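Local coordinates for hypothetical protein APE0525 (Aeropyrum pernix, PDB 1ZS7) that is of unknown function but carries a PUA domain and probably binds RNA, perhaps in translation initiation, at residues Y35-F40 with G88-K93; K93-V98 with G119-F124. All blocks are in the same frame, centred on the assembly; numbering follows the deposited sequence.

Contact 1 (Y35-F40 with G88-K93); sequences YTRIPF and GVDWLK. With K (potassium ion), chain G; PO4 (phosphate ion), chain F.
Trp91 is wedged between Pro39 and Leu92, and this sandwiched indole joins the loop following helix 21-31 to the type I beta turn Val89-Leu92, which leads from helix 81-87 towards strand 94-98. Pro39 makes a CH-pi contact: its CG sits 3.7 Å from the centroid of the Trp91 six-membered ring, only 4° off the normal. Leu92 CD2 lies over the opposite face, nearer the rim. The Tyr35 ring runs beside the indole and oblique to it, with Trp91 CZ3 over one face, 3.3 Å from Tyr35 CD1, while its hydroxyl bonds Ile77 O. With CG set between backbone N and carbonyl carbon (chi1 61°), Trp91 brings NE1 back to Gly88 O, 2.9 Å away, and sets the CE3 edge against Arg37 O, which lies near the ring plane. The backbone joins in more modestly, Trp91 O receiving weak bonds from the amides of Thr36 and Arg37. This buried side contrasts with a wet, charged one. There, water 1 connects Thr36 OG1 with the carbonyls of Asp90 and Leu92, and Arg37, its chain bent at chi3, forms a salt bridge from NH2 to Asp90 OD2 (2.9 Å). The guanidinium and carboxylate planes are 33° apart, and water 2 completes a small ring, accepting from Arg37 NH1 and lying 3.0 Å from Asp90 OD2.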
ATOM      1  N   TYR A  35      -7.443  -0.687  -9.815  1.00 12.35           N
ATOM      2  CA  TYR A  35      -7.888  -1.714  -8.866  1.00 12.58           C
ATOM      3  C   TYR A  35      -9.075  -2.440  -9.471  1.00 12.55           C
ATOM      4  O   TYR A  35      -9.779  -1.882 -10.302  1.00 12.04           O
ATOM      5  CB  TYR A  35      -8.223  -1.064  -7.498  1.00 12.61           C
ATOM      6  CG  TYR A  35      -7.006  -0.313  -6.944  1.00 13.26           C
ATOM      7  CD1 TYR A  35      -5.935  -1.016  -6.387  1.00 10.76           C
ATOM      8  CD2 TYR A  35      -6.900   1.085  -7.061  1.00 13.05           C
ATOM      9  CE1 TYR A  35      -4.778  -0.360  -5.942  1.00 13.12           C
ATOM     10  CE2 TYR A  35      -5.752   1.759  -6.602  1.00 12.46           C
ATOM     11  CZ  TYR A  35      -4.705   1.030  -6.043  1.00 12.67           C
ATOM     12  OH  TYR A  35      -3.585   1.690  -5.605  1.00 11.42           O
ATOM     13  N   THR A  36      -9.258  -3.699  -9.080  1.00 12.62           N
ATOM     14  CA  THR A  36     -10.415  -4.479  -9.487  1.00 12.79           C
ATOM     15  C   THR A  36     -11.686  -3.820  -8.978  1.00 12.79           C
ATOM     16  O   THR A  36     -12.646  -3.688  -9.726  1.00 12.46           O
ATOM     17  CB  THR A  36     -10.342  -5.915  -8.951  1.00 12.82           C
ATOM     18  OG1 THR A  36      -9.118  -6.510  -9.394  1.00 14.59           O
ATOM     19  CG2 THR A  36     -11.534  -6.745  -9.462  1.00 12.67           C
ATOM     20  N   ARG A  37     -11.662  -3.411  -7.706  1.00 13.16           N
ATOM     21  CA  ARG A  37     -12.797  -2.762  -7.053  1.00 14.40           C
ATOM     22  C   ARG A  37     -12.270  -1.664  -6.153  1.00 13.55           C
ATOM     23  O   ARG A  37     -11.171  -1.762  -5.634  1.00 14.11           O
ATOM     24  CB  ARG A  37     -13.572  -3.750  -6.167  1.00 15.17           C
ATOM     25  CG  ARG A  37     -14.344  -4.809  -6.909  1.00 16.27           C
ATOM     26  CD  ARG A  37     -15.116  -5.708  -5.924  1.00 16.18           C
ATOM     27  NE  ARG A  37     -14.256  -6.398  -4.950  1.00 14.80           N
ATOM     28  CZ  ARG A  37     -13.533  -7.488  -5.198  1.00 13.57           C
ATOM     29  NH1 ARG A  37     -13.541  -8.056  -6.401  1.00 11.80           N
ATOM     30  NH2 ARG A  37     -12.804  -8.025  -4.224  1.00 11.47           N
ATOM     31  N   ILE A  38     -13.070  -0.630  -5.952  1.00 13.68           N
ATOM     32  CA  ILE A  38     -12.785   0.354  -4.914  1.00 13.91           C
ATOM     33  C   ILE A  38     -13.294  -0.313  -3.620  1.00 13.42           C
ATOM     34  O   ILE A  38     -14.436  -0.765  -3.585  1.00 13.38           O
ATOM     35  CB  ILE A  38     -13.452   1.721  -5.254  1.00 14.54           C
ATOM     36  CG1 ILE A  38     -12.625   2.376  -6.387  1.00 15.41           C
ATOM     37  CG2 ILE A  38     -13.573   2.603  -4.001  1.00 15.13           C
ATOM     38  CD1 ILE A  38     -13.257   3.501  -7.135  1.00 20.23           C
ATOM     39  N   PRO A  39     -12.433  -0.460  -2.597  1.00 13.35           N
ATOM     40  CA  PRO A  39     -12.779  -1.335  -1.455  1.00 13.10           C
ATOM     41  C   PRO A  39     -13.832  -0.823  -0.475  1.00 13.27           C
ATOM     42  O   PRO A  39     -14.456  -1.640   0.221  1.00 13.01           O
ATOM     43  CB  PRO A  39     -11.453  -1.484  -0.706  1.00 13.56           C
ATOM     44  CG  PRO A  39     -10.696  -0.207  -1.021  1.00 12.75           C
ATOM     45  CD  PRO A  39     -11.077   0.097  -2.474  1.00 13.07           C
ATOM     46  N   PHE A  40     -14.006   0.491  -0.394  1.00 12.81           N
ATOM     47  CA  PHE A  40     -14.882   1.089   0.626  1.00 12.64           C
ATOM     48  C   PHE A  40     -16.273   1.384   0.069  1.00 13.04           C
ATOM     49  O   PHE A  40     -16.483   1.355  -1.154  1.00 12.21           O
ATOM     50  CB  PHE A  40     -14.236   2.344   1.252  1.00 13.16           C
ATOM     51  CG  PHE A  40     -13.738   3.361   0.241  1.00 13.07           C
ATOM     52  CD1 PHE A  40     -14.603   4.309  -0.298  1.00 15.16           C
ATOM     53  CD2 PHE A  40     -12.393   3.374  -0.159  1.00 15.26           C
ATOM     54  CE1 PHE A  40     -14.143   5.272  -1.247  1.00 16.49           C
ATOM     55  CE2 PHE A  40     -11.923   4.322  -1.096  1.00 14.95           C
ATOM     56  CZ  PHE A  40     -12.803   5.279  -1.628  1.00 15.63           C
ATOM     57  N   GLY A  88      -8.899  -6.267   3.277  1.00 13.73           N
ATOM     58  CA  GLY A  88      -8.313  -7.424   2.616  1.00 14.16           C
ATOM     59  C   GLY A  88      -7.550  -7.036   1.351  1.00 13.47           C
ATOM     60  O   GLY A  88      -7.239  -5.864   1.133  1.00 13.36           O
ATOM     61  N   VAL A  89      -7.230  -8.030   0.524  1.00 13.51           N
ATOM     62  CA  VAL A  89      -6.416  -7.813  -0.686  1.00 13.20           C
ATOM     63  C   VAL A  89      -7.102  -8.217  -1.997  1.00 13.31           C
ATOM     64  O   VAL A  89      -6.519  -8.072  -3.079  1.00 12.58           O
ATOM     65  CB  VAL A  89      -5.054  -8.594  -0.598  1.00 13.79           C
ATOM     66  CG1 VAL A  89      -4.186  -8.048   0.543  1.00 14.83           C
ATOM     67  CG2 VAL A  89      -5.277 -10.125  -0.455  1.00 12.98           C
ATOM     68  N   ASP A  90      -8.325  -8.740  -1.907  1.00 13.44           N
ATOM     69  CA  ASP A  90      -9.013  -9.272  -3.093  1.00 14.21           C
ATOM     70  C   ASP A  90      -9.381  -8.195  -4.122  1.00 13.82           C
ATOM     71  O   ASP A  90      -9.616  -8.501  -5.297  1.00 14.26           O
ATOM     72  CB  ASP A  90     -10.261 -10.065  -2.711  1.00 14.46           C
ATOM     73  CG  ASP A  90     -10.747 -10.965  -3.847  1.00 17.19           C
ATOM     74  OD1 ASP A  90      -9.979 -11.852  -4.292  1.00 21.87           O
ATOM     75  OD2 ASP A  90     -11.886 -10.779  -4.321  1.00 19.73           O
ATOM     76  N   TRP A  91      -9.441  -6.945  -3.668  1.00 13.57           N
ATOM     77  CA  TRP A  91      -9.800  -5.825  -4.534  1.00 12.79           C
ATOM     78  C   TRP A  91      -8.618  -5.324  -5.383  1.00 12.25           C
ATOM     79  O   TRP A  91      -8.811  -4.556  -6.322  1.00 11.36           O
ATOM     80  CB  TRP A  91     -10.395  -4.693  -3.692  1.00 12.32           C
ATOM     81  CG  TRP A  91      -9.438  -4.147  -2.655  1.00 13.25           C
ATOM     82  CD1 TRP A  91      -9.143  -4.681  -1.411  1.00 13.93           C
ATOM     83  CD2 TRP A  91      -8.668  -2.957  -2.771  1.00 12.74           C
ATOM     84  NE1 TRP A  91      -8.239  -3.872  -0.755  1.00 13.88           N
ATOM     85  CE2 TRP A  91      -7.917  -2.820  -1.576  1.00 12.51           C
ATOM     86  CE3 TRP A  91      -8.533  -1.987  -3.775  1.00 11.40           C
ATOM     87  CZ2 TRP A  91      -7.055  -1.742  -1.357  1.00 13.44           C
ATOM     88  CZ3 TRP A  91      -7.673  -0.905  -3.557  1.00 11.00           C
ATOM     89  CH2 TRP A  91      -6.943  -0.798  -2.354  1.00 12.35           C
ATOM     90  N   LEU A  92      -7.405  -5.761  -5.051  1.00 11.57           N
ATOM     91  CA  LEU A  92      -6.225  -5.443  -5.857  1.00 11.98           C
ATOM     92  C   LEU A  92      -6.249  -6.275  -7.146  1.00 12.10           C
ATOM     93  O   LEU A  92      -6.850  -7.347  -7.172  1.00 11.60           O
ATOM     94  CB  LEU A  92      -4.949  -5.775  -5.062  1.00 12.25           C
ATOM     95  CG  LEU A  92      -4.756  -5.130  -3.686  1.00 13.55           C
ATOM     96  CD1 LEU A  92      -3.426  -5.573  -3.092  1.00 15.99           C
ATOM     97  CD2 LEU A  92      -4.841  -3.587  -3.748  1.00 13.83           C
ATOM     98  N   LYS A  93      -5.573  -5.806  -8.196  1.00 12.45           N
ATOM     99  CA  LYS A  93      -5.481  -6.582  -9.425  1.00 13.36           C
ATOM    100  C   LYS A  93      -4.672  -7.862  -9.205  1.00 13.78           C
ATOM    101  O   LYS A  93      -4.949  -8.884  -9.819  1.00 14.27           O
ATOM    102  CB  LYS A  93      -4.916  -5.750 -10.574  1.00 13.13           C
ATOM    103  CG  LYS A  93      -5.864  -4.635 -10.994  1.00 14.13           C
ATOM    104  CD  LYS A  93      -5.451  -4.002 -12.330  1.00 14.44           C
ATOM    105  CE  LYS A  93      -6.581  -3.064 -12.793  1.00 16.71           C
ATOM    106  NZ  LYS A  93      -6.282  -2.543 -14.155  1.00 19.42           N
TER
HETATM  107  K     K G 401     -16.910  -0.564  -3.017  0.50 19.78           K
HETATM  108  P   PO4 F 305      -5.021  -5.303 -16.390  1.00 44.40           P
HETATM  109  O1  PO4 F 305      -3.979  -4.320 -15.919  1.00 42.25           O
HETATM  110  O2  PO4 F 305      -6.294  -5.125 -15.582  1.00 44.15           O
HETATM  111  O3  PO4 F 305      -5.308  -5.035 -17.856  1.00 44.30           O
HETATM  112  O4  PO4 F 305      -4.530  -6.731 -16.253  1.00 44.18           O
HETATM  113  O   HOH W   1      -8.813  -8.972  -7.802  1.00 13.38           O
HETATM  114  O   HOH W   2     -11.683 -10.206  -7.259  1.00 28.40           O

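Contact 2 (K93-V98 with G119-F124); sequences KGVVLV and GVEGSF. With PO4 (phosphate ion), chain F.
An antiparallel strand pair at one margin of the PUA-domain sheet brings 94-98 against 119-122, with axes 4.7 Å apart. Val95 and Glu121 form a hydrogen-bonded pair closed by two nearly straight bonds, Val95 N to Glu121 O at 3.0 Å and Glu121 N to Val95 O at 2.9 Å. Two residues along, Leu97 N bonds Gly119 O with an N-H...O angle of 161°, but the return bond from Gly119 N is weak. Leu97 and Val95 share a face with Glu121, whose extended side chain lies alongside Val95 and puts OE2 3.7 Å from Leu97 CD1; OE1 is held in a salt bridge by Arg138. The pair belongs to a mixed sheet in which 117-122 is an outermost strand within the chain, while 94-98 lies inside it, parallel to 129-134 on its other flank. On the face of Val96 and Val120, helix 150-158 packs against both valines. Phe124 turns back towards the Gly94 end of the pair: its chi1 of 54° brings CD2 to 3.5 Å from Gly94 CA, where a beta carbon would clash, and CZ to Val96 CG2. Lys93, just ahead of Gly94, stretches its side chain away and donates from NZ to phosphate O2 (3.0 Å) and to Pro33 O. Cutting this side chain back to an alanine would probably leave the phosphate without this ammonium partner and Pro33 O without its donor. At the backbone, water 3 donates to Lys93 O at 2.6 Å.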
ATOM      1  N   LYS A  93      -5.573  -5.806  -8.196  1.00 12.45           N
ATOM      2  CA  LYS A  93      -5.481  -6.582  -9.425  1.00 13.36           C
ATOM      3  C   LYS A  93      -4.672  -7.862  -9.205  1.00 13.78           C
ATOM      4  O   LYS A  93      -4.949  -8.884  -9.819  1.00 14.27           O
ATOM      5  CB  LYS A  93      -4.916  -5.750 -10.574  1.00 13.13           C
ATOM      6  CG  LYS A  93      -5.864  -4.635 -10.994  1.00 14.13           C
ATOM      7  CD  LYS A  93      -5.451  -4.002 -12.330  1.00 14.44           C
ATOM      8  CE  LYS A  93      -6.581  -3.064 -12.793  1.00 16.71           C
ATOM      9  NZ  LYS A  93      -6.282  -2.543 -14.155  1.00 19.42           N
ATOM     10  N   GLY A  94      -3.707  -7.803  -8.295  1.00 13.16           N
ATOM     11  CA  GLY A  94      -2.934  -8.987  -8.007  1.00 14.18           C
ATOM     12  C   GLY A  94      -2.224  -8.954  -6.682  1.00 13.40           C
ATOM     13  O   GLY A  94      -2.050  -7.892  -6.060  1.00 13.30           O
ATOM     14  N   VAL A  95      -1.810 -10.143  -6.276  1.00 13.35           N
ATOM     15  CA  VAL A  95      -1.011 -10.362  -5.092  1.00 13.86           C
ATOM     16  C   VAL A  95       0.135 -11.285  -5.483  1.00 13.08           C
ATOM     17  O   VAL A  95      -0.029 -12.160  -6.345  1.00 12.98           O
ATOM     18  CB  VAL A  95      -1.902 -10.934  -3.970  1.00 14.26           C
ATOM     19  CG1 VAL A  95      -1.132 -11.815  -2.984  1.00 17.29           C
ATOM     20  CG2 VAL A  95      -2.608  -9.738  -3.260  1.00 15.19           C
ATOM     21  N   VAL A  96       1.306 -11.043  -4.913  1.00 12.29           N
ATOM     22  CA  VAL A  96       2.454 -11.914  -5.128  1.00 12.56           C
ATOM     23  C   VAL A  96       2.796 -12.510  -3.766  1.00 12.72           C
ATOM     24  O   VAL A  96       2.927 -11.777  -2.787  1.00 12.69           O
ATOM     25  CB  VAL A  96       3.636 -11.126  -5.728  1.00 12.69           C
ATOM     26  CG1 VAL A  96       4.893 -11.999  -5.836  1.00 14.41           C
ATOM     27  CG2 VAL A  96       3.258 -10.579  -7.142  1.00 14.25           C
ATOM     28  N   LEU A  97       2.920 -13.835  -3.710  1.00 12.71           N
ATOM     29  CA  LEU A  97       3.262 -14.534  -2.472  1.00 12.16           C
ATOM     30  C   LEU A  97       4.774 -14.739  -2.431  1.00 11.35           C
ATOM     31  O   LEU A  97       5.383 -15.120  -3.439  1.00 11.87           O
ATOM     32  CB  LEU A  97       2.548 -15.898  -2.424  1.00 12.91           C
ATOM     33  CG  LEU A  97       1.017 -15.865  -2.536  1.00 15.17           C
ATOM     34  CD1 LEU A  97       0.452 -17.279  -2.420  1.00 17.29           C
ATOM     35  CD2 LEU A  97       0.457 -14.937  -1.484  1.00 15.28           C
ATOM     36  N   VAL A  98       5.383 -14.472  -1.282  1.00 10.55           N
ATOM     37  CA  VAL A  98       6.843 -14.490  -1.196  1.00  9.92           C
ATOM     38  C   VAL A  98       7.332 -15.422  -0.092  1.00 10.08           C
ATOM     39  O   VAL A  98       6.603 -15.715   0.872  1.00  9.05           O
ATOM     40  CB  VAL A  98       7.448 -13.056  -1.001  1.00  9.94           C
ATOM     41  CG1 VAL A  98       6.863 -12.072  -2.000  1.00  9.06           C
ATOM     42  CG2 VAL A  98       7.230 -12.540   0.446  1.00 10.03           C
ATOM     43  N   GLY A 119       4.426 -17.586  -5.456  1.00 11.52           N
ATOM     44  CA  GLY A 119       3.096 -17.691  -6.052  1.00 12.77           C
ATOM     45  C   GLY A 119       2.607 -16.353  -6.566  1.00 13.02           C
ATOM     46  O   GLY A 119       3.123 -15.317  -6.176  1.00 11.93           O
ATOM     47  N   VAL A 120       1.634 -16.408  -7.474  1.00 13.16           N
ATOM     48  CA  VAL A 120       1.020 -15.238  -8.072  1.00 14.29           C
ATOM     49  C   VAL A 120      -0.489 -15.469  -8.028  1.00 15.36           C
ATOM     50  O   VAL A 120      -0.980 -16.548  -8.429  1.00 15.16           O
ATOM     51  CB  VAL A 120       1.455 -15.049  -9.548  1.00 14.74           C
ATOM     52  CG1 VAL A 120       0.795 -13.795 -10.162  1.00 16.28           C
ATOM     53  CG2 VAL A 120       2.967 -14.973  -9.659  1.00 14.23           C
ATOM     54  N   GLU A 121      -1.220 -14.469  -7.545  1.00 14.98           N
ATOM     55  CA  GLU A 121      -2.674 -14.541  -7.541  1.00 16.27           C
ATOM     56  C   GLU A 121      -3.241 -13.370  -8.325  1.00 16.73           C
ATOM     57  O   GLU A 121      -2.743 -12.247  -8.234  1.00 16.29           O
ATOM     58  CB  GLU A 121      -3.231 -14.550  -6.112  1.00 16.04           C
ATOM     59  CG  GLU A 121      -2.899 -15.810  -5.315  1.00 18.42           C
ATOM     60  CD  GLU A 121      -3.312 -15.721  -3.838  1.00 20.23           C
ATOM     61  OE1 GLU A 121      -3.823 -14.668  -3.396  1.00 22.23           O
ATOM     62  OE2 GLU A 121      -3.119 -16.712  -3.104  1.00 20.49           O
ATOM     63  N   GLY A 122      -4.294 -13.632  -9.092  1.00 17.53           N
ATOM     64  CA  GLY A 122      -4.940 -12.573  -9.856  1.00 18.40           C
ATOM     65  C   GLY A 122      -4.300 -12.454 -11.226  1.00 19.84           C
ATOM     66  O   GLY A 122      -3.414 -13.232 -11.605  1.00 20.49           O
ATOM     67  N   SER A 123      -4.751 -11.481 -11.991  1.00 20.17           N
ATOM     68  CA  SER A 123      -4.214 -11.278 -13.317  1.00 20.65           C
ATOM     69  C   SER A 123      -3.851  -9.802 -13.454  1.00 20.04           C
ATOM     70  O   SER A 123      -4.641  -8.907 -13.114  1.00 20.44           O
ATOM     71  CB  SER A 123      -5.225 -11.751 -14.359  1.00 20.74           C
ATOM     72  OG  SER A 123      -4.875 -11.304 -15.644  1.00 23.17           O
ATOM     73  N   PHE A 124      -2.621  -9.538 -13.875  1.00 18.40           N
ATOM     74  CA  PHE A 124      -2.161  -8.167 -13.961  1.00 16.75           C
ATOM     75  C   PHE A 124      -1.068  -7.991 -15.008  1.00 16.31           C
ATOM     76  O   PHE A 124      -0.434  -8.960 -15.455  1.00 14.80           O
ATOM     77  CB  PHE A 124      -1.686  -7.641 -12.592  1.00 17.19           C
ATOM     78  CG  PHE A 124      -0.637  -8.501 -11.915  1.00 15.79           C
ATOM     79  CD1 PHE A 124       0.719  -8.335 -12.201  1.00 15.69           C
ATOM     80  CD2 PHE A 124      -1.015  -9.428 -10.945  1.00 15.83           C
ATOM     81  CE1 PHE A 124       1.696  -9.130 -11.572  1.00 14.25           C
ATOM     82  CE2 PHE A 124      -0.062 -10.211 -10.285  1.00 14.64           C
ATOM     83  CZ  PHE A 124       1.301 -10.067 -10.599  1.00 15.12           C
TER
HETATM   84  P   PO4 F 305      -5.021  -5.303 -16.390  1.00 44.40           P
HETATM   85  O1  PO4 F 305      -3.979  -4.320 -15.919  1.00 42.25           O
HETATM   86  O2  PO4 F 305      -6.294  -5.125 -15.582  1.00 44.15           O
HETATM   87  O3  PO4 F 305      -5.308  -5.035 -17.856  1.00 44.30           O
HETATM   88  O4  PO4 F 305      -4.530  -6.731 -16.253  1.00 44.18           O
HETATM   89  O   HOH W   3      -7.335  -9.715 -10.472  1.00 43.96           O

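How the contacts relate
Contact 1 ends where contact 2 begins: Lys93 belongs to both, so the turn carrying Trp91 runs straight into strand 94-98. Their centres are 13 Å apart, yet the two also meet through side chains, Val89 CB lying 3.8 Å from Val95 CG2. Strand 129-134 borders both, with Val129 and Ala131 against Tyr35 and Leu92, and Val130 and Leu133 against Phe124 and Val95. The phosphate, probably from the crystallisation liquor, touches both contacts through Lys93 and comes within 3.6 Å of Phe124 CA at its O4. Potassium belongs to contact 1 alone, bound by Ile38 O at 2.5 Å and Phe40 O at 2.7 Å.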